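Local coordinates for protein transcriptional regulator (Enterococcus faecalis, PDB 3QFI) that is probably a transcriptional regulator of the LytR-CpsA-Psr family, built on a mixed beta sheet with helices packed against it, at residues A[56-61]-A[257-262]; A[100-105]-A[263-268]; A[107-112]-A[202-207]; A[113-118]-A[148-153]. All blocks are in the same frame, centred on the assembly; numbering follows the deposited sequence.

How the interactions relate
Interaction 1 is the buried one, apolar branches and an amide filling the gap between a sheet strand and a helix. Interaction 2 continues from the end of that helix and is only partly buried: leucines lean on a proline and an isoleucine, and a His-carboxylate bond closes the outer end. Arg260 joins the two. Interaction 3 lies at the surface, on the far part of the same sheet, and is held chiefly by backbone hydrogen bonds; it touches interaction 2 where Asp207 packs beside His104 and His105. Interaction 4, partly buried, shares helix 111-120 with interaction 3 and relies on close glycine backbone packing, leucine contacts and a lysine-threonine bond.

Interaction 1: residues A[56-61]-A[257-262]; sequences KSTMIS and TTLRKQ
Gln262, in the last turn of helix 249-262, stretches toward strand 56-61 and crosses the side chains of Thr58 and Lys56 at about a right angle. Its CG lies anti to the carbonyl carbon (chi1 -81°), and a bend at chi2 brings the amide end near both of the other side chains; Gln262 CG is 3.7 Å from Thr58 OG1. Thr58 faces the helix with both branches at work. OG1, anti to its own carbonyl carbon, is turned to Gln262, whereas CG2, anti to the backbone N, is turned to Leu259, whose CD2 lies 4.2 Å from Thr58 CG2. The second methyl of Leu259 serves Ile60: the two side chains cross obliquely, with Leu259 CD1 4.2 Å from Ile60 CG1. Lys56 bends at chi3 and chi4 so that its amine comes near the Gln262 amide, but its salt bridge is to Glu54. The segment axes approach to 10.0 Å and run 144° apart, so the helix packs over one face of the sheet. On that face Gln262 also touches Thr49 of strand 44-51, and Thr58 and Ile60 touch Glu230 of strand 227-230; on the opposite face, Met59 and Ser61 meet helix 166-184.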
loop_
_atom_site.group_PDB
_atom_site.type_symbol
_atom_site.label_atom_id
_atom_site.label_comp_id
_atom_site.label_asym_id
_atom_site.label_seq_id
_atom_site.Cartn_x
_atom_site.Cartn_y
_atom_site.Cartn_z
ATOM N N LYS A 56 0.520 -15.966 5.748
ATOM C CA LYS A 56 0.838 -14.574 6.077
ATOM C C LYS A 56 0.682 -13.603 4.891
ATOM O O LYS A 56 0.709 -14.008 3.724
ATOM C CB LYS A 56 2.272 -14.510 6.634
ATOM C CG LYS A 56 2.700 -13.148 7.181
ATOM C CD LYS A 56 3.926 -13.228 8.123
ATOM C CE LYS A 56 5.257 -13.309 7.383
ATOM N NZ LYS A 56 5.328 -14.471 6.463
ATOM N N SER A 57 0.493 -12.323 5.214
ATOM C CA SER A 57 0.367 -11.257 4.222
ATOM C C SER A 57 1.248 -10.116 4.684
ATOM O O SER A 57 1.264 -9.777 5.865
ATOM C CB SER A 57 -1.075 -10.750 4.084
ATOM O OG SER A 57 -1.876 -11.661 3.358
ATOM N N THR A 58 1.964 -9.523 3.740
ATOM C CA THR A 58 2.887 -8.446 4.035
ATOM C C THR A 58 2.460 -7.166 3.328
ATOM O O THR A 58 2.400 -7.108 2.093
ATOM C CB THR A 58 4.290 -8.835 3.564
ATOM O OG1 THR A 58 4.536 -10.206 3.899
ATOM C CG2 THR A 58 5.338 -7.969 4.213
ATOM N N MET A 59 2.150 -6.152 4.133
ATOM C CA MET A 59 1.736 -4.842 3.647
ATOM C C MET A 59 3.000 -4.029 3.453
ATOM O O MET A 59 4.001 -4.238 4.136
ATOM C CB MET A 59 0.829 -4.150 4.665
ATOM C CG MET A 59 -0.486 -4.871 4.932
ATOM S SD MET A 59 -1.470 -4.024 6.211
ATOM C CE MET A 59 -2.918 -3.563 5.276
ATOM N N ILE A 60 2.947 -3.091 2.524
ATOM C CA ILE A 60 4.107 -2.282 2.228
ATOM C C ILE A 60 3.661 -0.891 1.821
ATOM O O ILE A 60 3.071 -0.698 0.766
ATOM C CB ILE A 60 4.945 -2.936 1.078
ATOM C CG1 ILE A 60 6.342 -3.293 1.566
ATOM C CG2 ILE A 60 5.081 -1.992 -0.091
ATOM C CD1 ILE A 60 7.200 -2.098 1.913
ATOM N N SER A 61 3.922 0.073 2.686
ATOM C CA SER A 61 3.584 1.453 2.414
ATOM C C SER A 61 4.680 2.031 1.535
ATOM O O SER A 61 5.870 1.790 1.784
ATOM C CB SER A 61 3.554 2.254 3.708
ATOM O OG SER A 61 2.495 1.856 4.557
ATOM N N THR A 257 14.067 -8.887 -1.963
ATOM C CA THR A 257 14.243 -10.319 -1.849
ATOM C C THR A 257 13.147 -10.870 -0.952
ATOM O O THR A 257 12.567 -11.909 -1.250
ATOM C CB THR A 257 15.632 -10.648 -1.290
ATOM O OG1 THR A 257 16.624 -10.116 -2.178
ATOM C CG2 THR A 257 15.817 -12.142 -1.182
ATOM N N THR A 258 12.847 -10.162 0.130
ATOM C CA THR A 258 11.796 -10.598 1.040
ATOM C C THR A 258 10.471 -10.771 0.299
ATOM O O THR A 258 9.876 -11.845 0.315
ATOM C CB THR A 258 11.556 -9.584 2.144
ATOM O OG1 THR A 258 12.757 -9.418 2.899
ATOM C CG2 THR A 258 10.434 -10.053 3.052
ATOM N N LEU A 259 10.006 -9.701 -0.335
ATOM C CA LEU A 259 8.755 -9.760 -1.055
ATOM C C LEU A 259 8.822 -10.842 -2.112
ATOM O O LEU A 259 7.910 -11.666 -2.220
ATOM C CB LEU A 259 8.442 -8.405 -1.676
ATOM C CG LEU A 259 8.338 -7.336 -0.592
ATOM C CD1 LEU A 259 7.864 -6.028 -1.203
ATOM C CD2 LEU A 259 7.374 -7.796 0.502
ATOM N N ARG A 260 9.908 -10.860 -2.875
ATOM C CA ARG A 260 10.063 -11.872 -3.898
ATOM C C ARG A 260 9.865 -13.286 -3.312
ATOM O O ARG A 260 9.237 -14.132 -3.952
ATOM C CB ARG A 260 11.441 -11.765 -4.552
ATOM C CG ARG A 260 11.622 -10.581 -5.481
ATOM C CD ARG A 260 13.004 -10.624 -6.127
ATOM N NE ARG A 260 13.079 -11.657 -7.149
ATOM C CZ ARG A 260 12.400 -11.598 -8.287
ATOM N NH1 ARG A 260 11.616 -10.549 -8.535
ATOM N NH2 ARG A 260 12.477 -12.595 -9.166
ATOM N N LYS A 261 10.380 -13.560 -2.112
ATOM C CA LYS A 261 10.194 -14.903 -1.550
ATOM C C LYS A 261 8.740 -15.133 -1.115
ATOM O O LYS A 261 8.228 -16.254 -1.186
ATOM C CB LYS A 261 11.164 -15.165 -0.383
ATOM C CG LYS A 261 12.625 -15.349 -0.811
ATOM C CD LYS A 261 13.521 -15.717 0.372
ATOM C CE LYS A 261 14.994 -15.906 -0.034
ATOM N NZ LYS A 261 15.838 -16.430 1.099
ATOM N N GLN A 262 8.085 -14.072 -0.662
ATOM C CA GLN A 262 6.684 -14.138 -0.273
ATOM C C GLN A 262 5.871 -14.654 -1.468
ATOM O O GLN A 262 4.840 -15.303 -1.299
ATOM C CB GLN A 262 6.167 -12.744 0.110
ATOM C CG GLN A 262 6.512 -12.311 1.517
ATOM C CD GLN A 262 6.120 -13.365 2.527
ATOM O OE1 GLN A 262 6.938 -14.198 2.927
ATOM N NE2 GLN A 262 4.850 -13.356 2.923
#

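Interaction 2: residues A[100-105]-A[263-268]; sequences DIPIHH and LGLKEH
The forked end of Leu263 is the main bump, and its two methyls find different seats. CD1 settles in the notch where Ile101 meets Pro102, 4.0 Å from Ile101 CB and likewise 4.0 Å from Pro102 CD. CD2 comes to the edge of the His104 ring, near its plane, at 4.3 Å from His104 CE1; that ring is itself held by a hydrogen bond between His104 ND1 and Ser23 N. Leu265 also meets the proline tip to tip, with its CD1 3.7 Å from Pro102 CD, so two leucine methyls converge on the ring corner at CD from the same side. The turn between these leucines is a Schellman motif that ends helix 249-262: Gly264, with positive phi, is its C-prime residue, and Leu265 N bonds back to Arg260 O. Farther out, the ring of His268 meets Asp100 edge-on. ND1 donates to the syn lone pair of Asp100 OD2 at 3.0 Å, 6° out of the ring plane, and a weak second bond runs to OD1. Carboxylate and ring planes are 24° apart. Glu271 lies close to Asp100 OD1, a like charge that might raise the pKa of Asp100, an effect the His268 bond would oppose, while Arg260 bonds to the backbone oxygens of Asp100 and Lys266.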
loop_
_atom_site.group_PDB
_atom_site.type_symbol
_atom_site.label_atom_id
_atom_site.label_comp_id
_atom_site.label_asym_id
_atom_site.label_seq_id
_atom_site.Cartn_x
_atom_site.Cartn_y
_atom_site.Cartn_z
ATOM N N ASP A 100 10.837 -4.772 -7.594
ATOM C CA ASP A 100 11.321 -5.891 -8.378
ATOM C C ASP A 100 10.429 -7.103 -8.196
ATOM O O ASP A 100 10.914 -8.219 -7.999
ATOM C CB ASP A 100 12.759 -6.264 -8.012
ATOM C CG ASP A 100 13.344 -7.296 -8.972
ATOM O OD1 ASP A 100 13.235 -7.093 -10.201
ATOM O OD2 ASP A 100 13.908 -8.303 -8.502
ATOM N N ILE A 101 9.121 -6.876 -8.250
ATOM C CA ILE A 101 8.162 -7.959 -8.125
ATOM C C ILE A 101 7.013 -7.762 -9.082
ATOM O O ILE A 101 6.809 -6.691 -9.621
ATOM C CB ILE A 101 7.538 -8.081 -6.692
ATOM C CG1 ILE A 101 6.846 -6.776 -6.299
ATOM C CG2 ILE A 101 8.608 -8.457 -5.675
ATOM C CD1 ILE A 101 5.952 -6.932 -5.081
ATOM N N PRO A 102 6.258 -8.825 -9.338
ATOM C CA PRO A 102 5.136 -8.622 -10.253
ATOM C C PRO A 102 3.917 -8.175 -9.428
ATOM O O PRO A 102 3.728 -8.618 -8.291
ATOM C CB PRO A 102 4.951 -10.004 -10.881
ATOM C CG PRO A 102 5.287 -10.920 -9.737
ATOM C CD PRO A 102 6.532 -10.261 -9.142
ATOM N N ILE A 103 3.136 -7.259 -9.991
ATOM C CA ILE A 103 1.927 -6.767 -9.353
ATOM C C ILE A 103 0.814 -7.456 -10.111
ATOM O O ILE A 103 0.450 -7.022 -11.205
ATOM C CB ILE A 103 1.731 -5.252 -9.541
ATOM C CG1 ILE A 103 2.843 -4.477 -8.844
ATOM C CG2 ILE A 103 0.366 -4.843 -8.978
ATOM C CD1 ILE A 103 2.895 -4.689 -7.332
ATOM N N HIS A 104 0.274 -8.523 -9.542
ATOM C CA HIS A 104 -0.781 -9.284 -10.198
ATOM C C HIS A 104 -2.108 -8.576 -10.310
ATOM O O HIS A 104 -2.815 -8.704 -11.315
ATOM C CB HIS A 104 -0.982 -10.587 -9.457
ATOM C CG HIS A 104 0.269 -11.385 -9.341
ATOM N ND1 HIS A 104 0.897 -11.615 -8.138
ATOM C CD2 HIS A 104 1.046 -11.954 -10.292
ATOM C CE1 HIS A 104 2.008 -12.293 -8.352
ATOM N NE2 HIS A 104 2.122 -12.512 -9.651
ATOM N N HIS A 105 -2.444 -7.828 -9.268
ATOM C CA HIS A 105 -3.706 -7.127 -9.229
ATOM C C HIS A 105 -3.571 -5.746 -8.602
ATOM O O HIS A 105 -2.626 -5.472 -7.850
ATOM C CB HIS A 105 -4.705 -7.945 -8.419
ATOM C CG HIS A 105 -5.011 -9.285 -9.005
ATOM N ND1 HIS A 105 -5.716 -9.437 -10.180
ATOM C CD2 HIS A 105 -4.738 -10.535 -8.565
ATOM C CE1 HIS A 105 -5.866 -10.725 -10.436
ATOM N NE2 HIS A 105 -5.284 -11.412 -9.472
ATOM N N LEU A 263 6.349 -14.356 -2.673
ATOM C CA LEU A 263 5.673 -14.753 -3.897
ATOM C C LEU A 263 6.256 -16.001 -4.538
ATOM O O LEU A 263 6.101 -16.219 -5.742
ATOM C CB LEU A 263 5.706 -13.595 -4.896
ATOM C CG LEU A 263 5.028 -12.304 -4.425
ATOM C CD1 LEU A 263 5.342 -11.195 -5.408
ATOM C CD2 LEU A 263 3.505 -12.505 -4.305
ATOM N N GLY A 264 6.923 -16.820 -3.733
ATOM C CA GLY A 264 7.510 -18.041 -4.243
ATOM C C GLY A 264 8.548 -17.782 -5.313
ATOM O O GLY A 264 8.784 -18.631 -6.174
ATOM N N LEU A 265 9.163 -16.603 -5.275
ATOM C CA LEU A 265 10.188 -16.257 -6.257
ATOM C C LEU A 265 11.559 -16.395 -5.627
ATOM O O LEU A 265 11.690 -16.434 -4.402
ATOM C CB LEU A 265 10.003 -14.826 -6.763
ATOM C CG LEU A 265 8.687 -14.578 -7.501
ATOM C CD1 LEU A 265 8.557 -13.098 -7.819
ATOM C CD2 LEU A 265 8.650 -15.411 -8.784
ATOM N N LYS A 266 12.579 -16.469 -6.470
ATOM C CA LYS A 266 13.945 -16.615 -5.992
ATOM C C LYS A 266 14.661 -15.274 -5.911
ATOM O O LYS A 266 14.169 -14.250 -6.391
ATOM C CB LYS A 266 14.721 -17.580 -6.903
ATOM C CG LYS A 266 14.229 -19.042 -6.860
ATOM C CD LYS A 266 14.902 -19.893 -7.948
ATOM C CE LYS A 266 14.578 -21.389 -7.823
ATOM N NZ LYS A 266 13.140 -21.718 -8.029
ATOM N N GLU A 267 15.821 -15.287 -5.278
ATOM C CA GLU A 267 16.609 -14.081 -5.130
ATOM C C GLU A 267 17.048 -13.561 -6.503
ATOM O O GLU A 267 17.379 -14.336 -7.396
ATOM C CB GLU A 267 17.828 -14.373 -4.267
ATOM C CG GLU A 267 18.506 -13.129 -3.776
ATOM C CD GLU A 267 19.778 -13.412 -3.013
ATOM O OE1 GLU A 267 19.708 -14.106 -1.973
ATOM O OE2 GLU A 267 20.850 -12.944 -3.461
ATOM N N HIS A 268 17.040 -12.244 -6.672
ATOM C CA HIS A 268 17.439 -11.636 -7.936
ATOM C C HIS A 268 18.684 -10.781 -7.746
ATOM O O HIS A 268 18.626 -9.565 -7.887
ATOM C CB HIS A 268 16.318 -10.761 -8.482
ATOM C CG HIS A 268 16.477 -10.429 -9.928
ATOM N ND1 HIS A 268 15.639 -9.560 -10.591
ATOM C CD2 HIS A 268 17.345 -10.895 -10.855
ATOM C CE1 HIS A 268 15.982 -9.509 -11.865
ATOM N NE2 HIS A 268 17.013 -10.311 -12.053
#

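Interaction 3: residues A[107-112]-A[202-207]; sequences VSINMK and ANVKTD
Lys205 O is gripped twice: by Ser108 N, at 2.8 Å and nearly straight (N-H...O 170°), and by the CA-H of Val107, whose CA is 3.3 Å away. Ser108 O is held in the same way by two donors, taking Lys205 N at 2.9 Å and a CA-H contact from Val204. In both N-H bonds the donor lies in the carbonyl plane, and they make Ser108 and Lys205 a hydrogen-bonded antiparallel pair. Farther along, Asn110 N donates to Asn203 O at 3.2 Å, almost along the C=O axis. The side chains of these two asparagines cross at about a right angle, their amide planes 66° apart, and a weak bond runs from Asn203 ND2 to Asn110 OD1. A water weakly joins Asn110 ND2 to Lys205 NZ. On the face away from the side chains of Ser108 and Lys205, Val204 splits its branches: CG1 lies 3.9 Å from Val107 CG2, and CG2 lies 3.7 Å from Ile109 CG2, where the two residues sit side by side and point the same way. Strand 105-109, which leads into helix 111-120, also pairs with strand 22-28, so the short strand 204-206 adds an antiparallel edge strand, outermost in the mixed sheet.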
loop_
_atom_site.group_PDB
_atom_site.type_symbol
_atom_site.label_atom_id
_atom_site.label_comp_id
_atom_site.label_asym_id
_atom_site.label_seq_id
_atom_site.Cartn_x
_atom_site.Cartn_y
_atom_site.Cartn_z
ATOM N N VAL A 107 -6.053 -2.119 -7.130
ATOM C CA VAL A 107 -7.346 -1.591 -6.713
ATOM C C VAL A 107 -7.223 -0.096 -6.430
ATOM O O VAL A 107 -6.307 0.337 -5.741
ATOM C CB VAL A 107 -7.908 -2.331 -5.457
ATOM C CG1 VAL A 107 -6.860 -2.425 -4.407
ATOM C CG2 VAL A 107 -9.130 -1.587 -4.904
ATOM N N SER A 108 -8.131 0.683 -7.018
ATOM C CA SER A 108 -8.185 2.132 -6.838
ATOM C C SER A 108 -9.466 2.427 -6.087
ATOM O O SER A 108 -10.552 2.047 -6.542
ATOM C CB SER A 108 -8.246 2.870 -8.177
ATOM O OG SER A 108 -7.009 2.872 -8.852
ATOM N N ILE A 109 -9.342 3.109 -4.951
ATOM C CA ILE A 109 -10.496 3.456 -4.126
ATOM C C ILE A 109 -10.520 4.963 -3.869
ATOM O O ILE A 109 -9.484 5.562 -3.560
ATOM C CB ILE A 109 -10.431 2.745 -2.757
ATOM C CG1 ILE A 109 -9.758 1.371 -2.929
ATOM C CG2 ILE A 109 -11.847 2.620 -2.167
ATOM C CD1 ILE A 109 -9.584 0.565 -1.632
ATOM N N ASN A 110 -11.701 5.563 -4.012
ATOM C CA ASN A 110 -11.925 6.992 -3.764
ATOM C C ASN A 110 -12.100 7.181 -2.270
ATOM O O ASN A 110 -12.177 6.217 -1.522
ATOM C CB ASN A 110 -13.233 7.464 -4.407
ATOM C CG ASN A 110 -13.125 7.654 -5.891
ATOM O OD1 ASN A 110 -14.124 7.957 -6.560
ATOM N ND2 ASN A 110 -11.915 7.489 -6.428
ATOM N N MET A 111 -12.204 8.435 -1.858
ATOM C CA MET A 111 -12.416 8.755 -0.465
ATOM C C MET A 111 -13.883 8.474 -0.116
ATOM O O MET A 111 -14.216 8.169 1.033
ATOM C CB MET A 111 -12.033 10.217 -0.204
ATOM C CG MET A 111 -10.533 10.491 -0.384
ATOM S SD MET A 111 -9.439 9.432 0.638
ATOM C CE MET A 111 -9.019 8.080 -0.527
ATOM N N LYS A 112 -14.762 8.571 -1.112
ATOM C CA LYS A 112 -16.187 8.276 -0.914
ATOM C C LYS A 112 -16.361 6.764 -0.816
ATOM O O LYS A 112 -17.140 6.273 -0.006
ATOM C CB LYS A 112 -17.034 8.798 -2.084
ATOM C CG LYS A 112 -17.406 10.271 -1.987
ATOM C CD LYS A 112 -18.233 10.727 -3.185
ATOM C CE LYS A 112 -18.833 12.103 -2.938
ATOM N NZ LYS A 112 -19.807 12.072 -1.809
ATOM N N ALA A 202 -19.219 1.737 -7.454
ATOM C CA ALA A 202 -19.276 2.953 -8.242
ATOM C C ALA A 202 -18.137 3.914 -7.906
ATOM O O ALA A 202 -18.067 5.010 -8.459
ATOM C CB ALA A 202 -20.605 3.630 -8.028
ATOM N N ASN A 203 -17.250 3.503 -7.002
ATOM C CA ASN A 203 -16.129 4.344 -6.599
ATOM C C ASN A 203 -14.850 3.526 -6.417
ATOM O O ASN A 203 -13.906 3.946 -5.736
ATOM C CB ASN A 203 -16.454 5.085 -5.294
ATOM C CG ASN A 203 -17.601 6.070 -5.448
ATOM O OD1 ASN A 203 -18.765 5.728 -5.242
ATOM N ND2 ASN A 203 -17.275 7.297 -5.828
ATOM N N VAL A 204 -14.825 2.354 -7.035
ATOM C CA VAL A 204 -13.670 1.472 -6.957
ATOM C C VAL A 204 -13.353 0.862 -8.322
ATOM O O VAL A 204 -14.252 0.421 -9.037
ATOM C CB VAL A 204 -13.917 0.321 -5.949
ATOM C CG1 VAL A 204 -12.790 -0.687 -6.030
ATOM C CG2 VAL A 204 -14.030 0.874 -4.551
ATOM N N LYS A 205 -12.072 0.856 -8.677
ATOM C CA LYS A 205 -11.631 0.265 -9.926
ATOM C C LYS A 205 -10.704 -0.902 -9.592
ATOM O O LYS A 205 -9.881 -0.810 -8.691
ATOM C CB LYS A 205 -10.878 1.286 -10.776
ATOM C CG LYS A 205 -11.722 2.390 -11.384
ATOM C CD LYS A 205 -10.848 3.245 -12.306
ATOM C CE LYS A 205 -11.598 4.430 -12.895
ATOM N NZ LYS A 205 -12.236 5.237 -11.827
ATOM N N THR A 206 -10.836 -2.002 -10.322
ATOM C CA THR A 206 -10.006 -3.167 -10.079
ATOM C C THR A 206 -10.106 -4.157 -11.229
ATOM O O THR A 206 -11.120 -4.213 -11.917
ATOM C CB THR A 206 -10.432 -3.879 -8.773
ATOM O OG1 THR A 206 -9.577 -5.002 -8.532
ATOM C CG2 THR A 206 -11.868 -4.362 -8.878
ATOM N N ASP A 207 -9.044 -4.928 -11.439
ATOM C CA ASP A 207 -9.012 -5.947 -12.485
ATOM C C ASP A 207 -9.312 -7.278 -11.814
ATOM O O ASP A 207 -9.116 -8.342 -12.396
ATOM C CB ASP A 207 -7.630 -5.999 -13.131
ATOM C CG ASP A 207 -6.517 -6.214 -12.113
ATOM O OD1 ASP A 207 -6.809 -6.162 -10.892
ATOM O OD2 ASP A 207 -5.353 -6.427 -12.535
HETATM O O HOH W 1 -11.183 5.922 -8.606
#

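Interaction 4: residues A[113-118]-A[148-153]; sequences GLKDLI and DGTTGL
The backbone of helix 111-120 lies against the start of helix 150-156, with the CA atoms of Lys115 and Gly149 3.9 Å apart and Gly149 CA giving a CA-H...O contact to Lys115 O. Gly149 carries no side chain, so nothing stands between it and that carbonyl. Lys115 then runs over the glycine, CG anti to the backbone N (chi1 166°), with its CG 3.4 Å from Gly149 C. Its chain bends at chi4 and lies alongside Thr150, so that Lys115 NZ donates to Thr150 OG1 at 3.1 Å. The same amine makes a long, weak ion pair with Asp119, whose OD1 accepts from Gly149 N; Asp148 OD1, 5.6 Å from Lys115 NZ, may add to the favourable field. Two helices thus pack across a glycine-bearing N-terminal turn, and Asp148 caps that turn. Its OD2 receives Thr151 N on the syn lone pair at 2.6 Å and Thr151 OG1 from above the carboxylate plane, two donors that fix the carboxylate at the helix start. Ile118, one turn on from Lys115, faces the same loop: CG2 rests against Asp148 O, and CD1 reaches Gly152 CA at 4.0 Å, again over a residue without a side chain. At the other end Leu114 and Leu153 slide past each other in opposite directions, their CD2 methyls 3.7 Å apart. Leu117 and Ile118 also touch Ile180 of helix 166-184, and Leu153 packs on Met111.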
loop_
_atom_site.group_PDB
_atom_site.type_symbol
_atom_site.label_atom_id
_atom_site.label_comp_id
_atom_site.label_asym_id
_atom_site.label_seq_id
_atom_site.Cartn_x
_atom_site.Cartn_y
_atom_site.Cartn_z
ATOM N N GLY A 113 -15.625 6.030 -1.645
ATOM C CA GLY A 113 -15.719 4.580 -1.624
ATOM C C GLY A 113 -15.089 4.000 -0.371
ATOM O O GLY A 113 -15.590 3.021 0.196
ATOM N N LEU A 114 -13.981 4.594 0.062
ATOM C CA LEU A 114 -13.324 4.113 1.258
ATOM C C LEU A 114 -14.213 4.388 2.456
ATOM O O LEU A 114 -14.200 3.642 3.438
ATOM C CB LEU A 114 -11.961 4.779 1.458
ATOM C CG LEU A 114 -11.332 4.521 2.837
ATOM C CD1 LEU A 114 -11.348 3.037 3.186
ATOM C CD2 LEU A 114 -9.918 5.066 2.844
ATOM N N LYS A 115 -14.992 5.457 2.386
ATOM C CA LYS A 115 -15.871 5.761 3.499
ATOM C C LYS A 115 -17.041 4.776 3.521
ATOM O O LYS A 115 -17.472 4.361 4.593
ATOM C CB LYS A 115 -16.365 7.203 3.397
ATOM C CG LYS A 115 -17.529 7.528 4.297
ATOM C CD LYS A 115 -17.979 8.966 4.065
ATOM C CE LYS A 115 -19.430 9.150 4.474
ATOM N NZ LYS A 115 -19.661 8.625 5.847
ATOM N N ASP A 116 -17.529 4.378 2.345
ATOM C CA ASP A 116 -18.644 3.440 2.271
ATOM C C ASP A 116 -18.215 2.006 2.583
ATOM O O ASP A 116 -19.013 1.198 3.059
ATOM C CB ASP A 116 -19.304 3.478 0.889
ATOM C CG ASP A 116 -20.617 2.691 0.841
ATOM O OD1 ASP A 116 -21.534 3.015 1.633
ATOM O OD2 ASP A 116 -20.746 1.755 0.011
ATOM N N LEU A 117 -16.955 1.694 2.309
ATOM C CA LEU A 117 -16.428 0.364 2.570
ATOM C C LEU A 117 -16.319 0.141 4.072
ATOM O O LEU A 117 -16.487 -0.975 4.558
ATOM C CB LEU A 117 -15.050 0.210 1.923
ATOM C CG LEU A 117 -14.326 -1.130 2.104
ATOM C CD1 LEU A 117 -15.172 -2.256 1.556
ATOM C CD2 LEU A 117 -12.966 -1.082 1.397
ATOM N N ILE A 118 -16.035 1.208 4.809
ATOM C CA ILE A 118 -15.910 1.092 6.246
ATOM C C ILE A 118 -17.295 0.914 6.846
ATOM O O ILE A 118 -17.480 0.101 7.750
ATOM C CB ILE A 118 -15.186 2.324 6.835
ATOM C CG1 ILE A 118 -13.761 2.383 6.267
ATOM C CG2 ILE A 118 -15.133 2.238 8.358
ATOM C CD1 ILE A 118 -12.913 3.531 6.785
ATOM N N ASP A 148 -16.179 4.695 11.967
ATOM C CA ASP A 148 -17.149 4.589 10.888
ATOM C C ASP A 148 -16.515 5.094 9.590
ATOM O O ASP A 148 -15.293 5.223 9.503
ATOM C CB ASP A 148 -18.415 5.397 11.213
ATOM C CG ASP A 148 -18.162 6.892 11.308
ATOM O OD1 ASP A 148 -19.146 7.670 11.346
ATOM O OD2 ASP A 148 -16.986 7.302 11.348
ATOM N N GLY A 149 -17.332 5.371 8.578
ATOM C CA GLY A 149 -16.790 5.860 7.322
ATOM C C GLY A 149 -16.249 7.267 7.470
ATOM O O GLY A 149 -15.175 7.594 6.964
ATOM N N THR A 150 -17.000 8.105 8.175
ATOM C CA THR A 150 -16.601 9.487 8.394
ATOM C C THR A 150 -15.327 9.583 9.221
ATOM O O THR A 150 -14.298 10.007 8.710
ATOM C CB THR A 150 -17.711 10.279 9.116
ATOM O OG1 THR A 150 -18.933 10.193 8.370
ATOM C CG2 THR A 150 -17.311 11.741 9.258
ATOM N N THR A 151 -15.396 9.186 10.496
ATOM C CA THR A 151 -14.227 9.251 11.385
ATOM C C THR A 151 -13.140 8.283 10.943
ATOM O O THR A 151 -12.036 8.268 11.496
ATOM C CB THR A 151 -14.572 8.943 12.879
ATOM O OG1 THR A 151 -14.819 7.543 13.047
ATOM C CG2 THR A 151 -15.786 9.734 13.330
ATOM N N GLY A 152 -13.463 7.462 9.951
ATOM C CA GLY A 152 -12.497 6.516 9.431
ATOM C C GLY A 152 -11.566 7.250 8.482
ATOM O O GLY A 152 -10.359 7.031 8.502
ATOM N N LEU A 153 -12.112 8.132 7.651
ATOM C CA LEU A 153 -11.269 8.879 6.724
ATOM C C LEU A 153 -10.305 9.795 7.443
ATOM O O LEU A 153 -9.158 9.943 7.030
ATOM C CB LEU A 153 -12.100 9.727 5.764
ATOM C CG LEU A 153 -12.679 9.008 4.554
ATOM C CD1 LEU A 153 -13.227 10.055 3.588
ATOM C CD2 LEU A 153 -11.581 8.172 3.872
#